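PDB 6H5B: MglB from Myxococcus xanthus, which probably acts as a molecular adaptor and as a guanine-nucleotide exchange factor. Local coordinates for residues K30-V35 and L102-D107. Sequence-based numbering, arbitrary orientation.
Sequences KVVFLV and LVVIFD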
loop_
_atom_site.group_PDB
_atom_site.type_symbol
_atom_site.label_atom_id
_atom_site.label_comp_id
_atom_site.label_asym_id
_atom_site.label_seq_id
_atom_site.Cartn_x
_atom_site.Cartn_y
_atom_site.Cartn_z
ATOM N N LYS B 30 0.143 12.181 -2.777
ATOM C CA LYS B 30 1.516 12.601 -3.049
ATOM C C LYS B 30 2.344 11.441 -3.593
ATOM O O LYS B 30 3.017 11.572 -4.622
ATOM C CB LYS B 30 2.145 13.169 -1.777
ATOM C CG LYS B 30 3.516 13.808 -1.964
ATOM C CD LYS B 30 3.871 14.621 -0.721
ATOM C CE LYS B 30 5.226 15.306 -0.818
ATOM N NZ LYS B 30 5.579 15.994 0.461
ATOM N N VAL B 31 2.316 10.297 -2.912
ATOM C CA VAL B 31 3.058 9.133 -3.385
ATOM C C VAL B 31 2.372 7.872 -2.882
ATOM O O VAL B 31 1.697 7.878 -1.848
ATOM C CB VAL B 31 4.543 9.174 -2.952
ATOM C CG1 VAL B 31 4.674 9.039 -1.436
ATOM C CG2 VAL B 31 5.322 8.093 -3.671
ATOM N N VAL B 32 2.562 6.781 -3.617
ATOM C CA VAL B 32 1.959 5.493 -3.293
ATOM C C VAL B 32 2.986 4.396 -3.496
ATOM O O VAL B 32 3.697 4.378 -4.505
ATOM C CB VAL B 32 0.723 5.205 -4.161
ATOM C CG1 VAL B 32 0.405 3.713 -4.139
ATOM C CG2 VAL B 32 -0.464 6.028 -3.689
ATOM N N PHE B 33 3.028 3.458 -2.558
ATOM C CA PHE B 33 3.891 2.291 -2.643
ATOM C C PHE B 33 3.077 1.034 -2.387
ATOM O O PHE B 33 2.165 1.025 -1.557
ATOM C CB PHE B 33 5.034 2.360 -1.632
ATOM C CG PHE B 33 5.912 3.560 -1.794
ATOM C CD1 PHE B 33 7.098 3.476 -2.512
ATOM C CD2 PHE B 33 5.556 4.776 -1.230
ATOM C CE1 PHE B 33 7.913 4.583 -2.662
ATOM C CE2 PHE B 33 6.362 5.885 -1.373
ATOM C CZ PHE B 33 7.543 5.792 -2.091
ATOM N N LEU B 34 3.420 -0.029 -3.097
ATOM C CA LEU B 34 2.854 -1.347 -2.868
ATOM C C LEU B 34 4.027 -2.278 -2.620
ATOM O O LEU B 34 4.861 -2.478 -3.518
ATOM C CB LEU B 34 2.013 -1.805 -4.054
ATOM C CG LEU B 34 1.280 -3.109 -3.786
ATOM C CD1 LEU B 34 0.153 -2.828 -2.825
ATOM C CD2 LEU B 34 0.749 -3.685 -5.082
ATOM N N VAL B 35 4.103 -2.802 -1.391
ATOM C CA VAL B 35 5.234 -3.600 -0.932
ATOM C C VAL B 35 4.752 -4.973 -0.485
ATOM O O VAL B 35 3.669 -5.131 0.083
ATOM C CB VAL B 35 6.010 -2.918 0.216
ATOM C CG1 VAL B 35 6.271 -1.463 -0.114
ATOM C CG2 VAL B 35 5.236 -3.047 1.511
ATOM N N LEU B 102 -0.229 -1.375 1.117
ATOM C CA LEU B 102 -0.398 -0.149 0.347
ATOM C C LEU B 102 -0.080 1.033 1.252
ATOM O O LEU B 102 -0.740 1.226 2.281
ATOM C CB LEU B 102 -1.821 -0.031 -0.196
ATOM C CG LEU B 102 -2.097 -0.494 -1.627
ATOM C CD1 LEU B 102 -3.597 -0.616 -1.836
ATOM C CD2 LEU B 102 -1.485 0.482 -2.632
ATOM N N VAL B 103 0.909 1.824 0.850
ATOM C CA VAL B 103 1.376 2.984 1.595
ATOM C C VAL B 103 1.024 4.220 0.785
ATOM O O VAL B 103 1.368 4.312 -0.396
ATOM C CB VAL B 103 2.893 2.913 1.826
ATOM C CG1 VAL B 103 3.335 3.995 2.802
ATOM C CG2 VAL B 103 3.278 1.529 2.305
ATOM N N VAL B 104 0.363 5.177 1.417
ATOM C CA VAL B 104 -0.005 6.412 0.744
ATOM C C VAL B 104 0.484 7.584 1.574
ATOM O O VAL B 104 0.188 7.676 2.770
ATOM C CB VAL B 104 -1.524 6.505 0.519
ATOM C CG1 VAL B 104 -1.860 7.766 -0.266
ATOM C CG2 VAL B 104 -2.024 5.272 -0.209
ATOM N N ILE B 105 1.220 8.481 0.939
ATOM C CA ILE B 105 1.664 9.711 1.562
ATOM C C ILE B 105 0.894 10.824 0.882
ATOM O O ILE B 105 0.942 10.960 -0.349
ATOM C CB ILE B 105 3.174 9.908 1.415
ATOM C CG1 ILE B 105 3.895 8.612 1.773
ATOM C CG2 ILE B 105 3.634 11.051 2.296
ATOM C CD1 ILE B 105 5.393 8.687 1.613
ATOM N N PHE B 106 0.156 11.599 1.669
ATOM C CA PHE B 106 -0.693 12.605 1.058
ATOM C C PHE B 106 -0.585 13.924 1.795
ATOM O O PHE B 106 -0.160 14.000 2.953
ATOM C CB PHE B 106 -2.156 12.160 0.976
ATOM C CG PHE B 106 -2.760 11.815 2.291
ATOM C CD1 PHE B 106 -2.500 10.594 2.881
ATOM C CD2 PHE B 106 -3.597 12.699 2.935
ATOM C CE1 PHE B 106 -3.062 10.262 4.101
ATOM C CE2 PHE B 106 -4.162 12.376 4.152
ATOM C CZ PHE B 106 -3.897 11.155 4.737
ATOM N N ASP B 107 -0.987 14.962 1.068
ATOM C CA ASP B 107 -0.900 16.378 1.349
ATOM C C ASP B 107 -2.280 16.931 1.737
ATOM O O ASP B 107 -3.196 16.170 2.066
ATOM C CB ASP B 107 -0.327 17.048 0.094
ATOM C CG ASP B 107 0.110 18.481 0.327
ATOM O OD1 ASP B 107 -0.111 19.028 1.426
ATOM O OD2 ASP B 107 0.683 19.083 -0.601
#
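F33 and V103 form one of the hydrogen-bonded pairs that join neighbouring antiparallel strands, 31-36 and 100-106, in the middle of the five-stranded sheet. F33 N donates to V103 O at 2.9 Å, and V103 N returns a bond to F33 O at 2.8 Å. In the V31-I105 pair, I105 N reaches V31 O at 2.9 Å, while the return bond to I105 O is less certain. Between them V32 and V104 form a non-hydrogen-bonded pair, and V32 CA approaches V103 O in a CA-H...O contact. Such central pairing belongs to the Roadblock/LC7 fold, whose sheet has strand order 2-1-5-4-3 and helices on both faces. V32, L34 and L102 turn to helix 14-27; F33 and V103 turn to helix 53-74. Beta-branched valines suit these extended strands: V32 and V104 lie side by side, their CG2 methyls 3.9 Å apart. The longer leucine side chains cross at a slant, L34 CD1 lying 3.5 Å from L102 CG. On the face of V31, F33, V103 and I105, the broad, flat F33 ring suits the space beneath helix 53-74, touching T53 and L56, with I105 CD1 at its edge. Near the strand's start, K30 and V31 both face I105, fitting a classic beta bulge, though I105 O is doubtfully placed; the extended K30 chain carries NZ away to a salt bridge with D89.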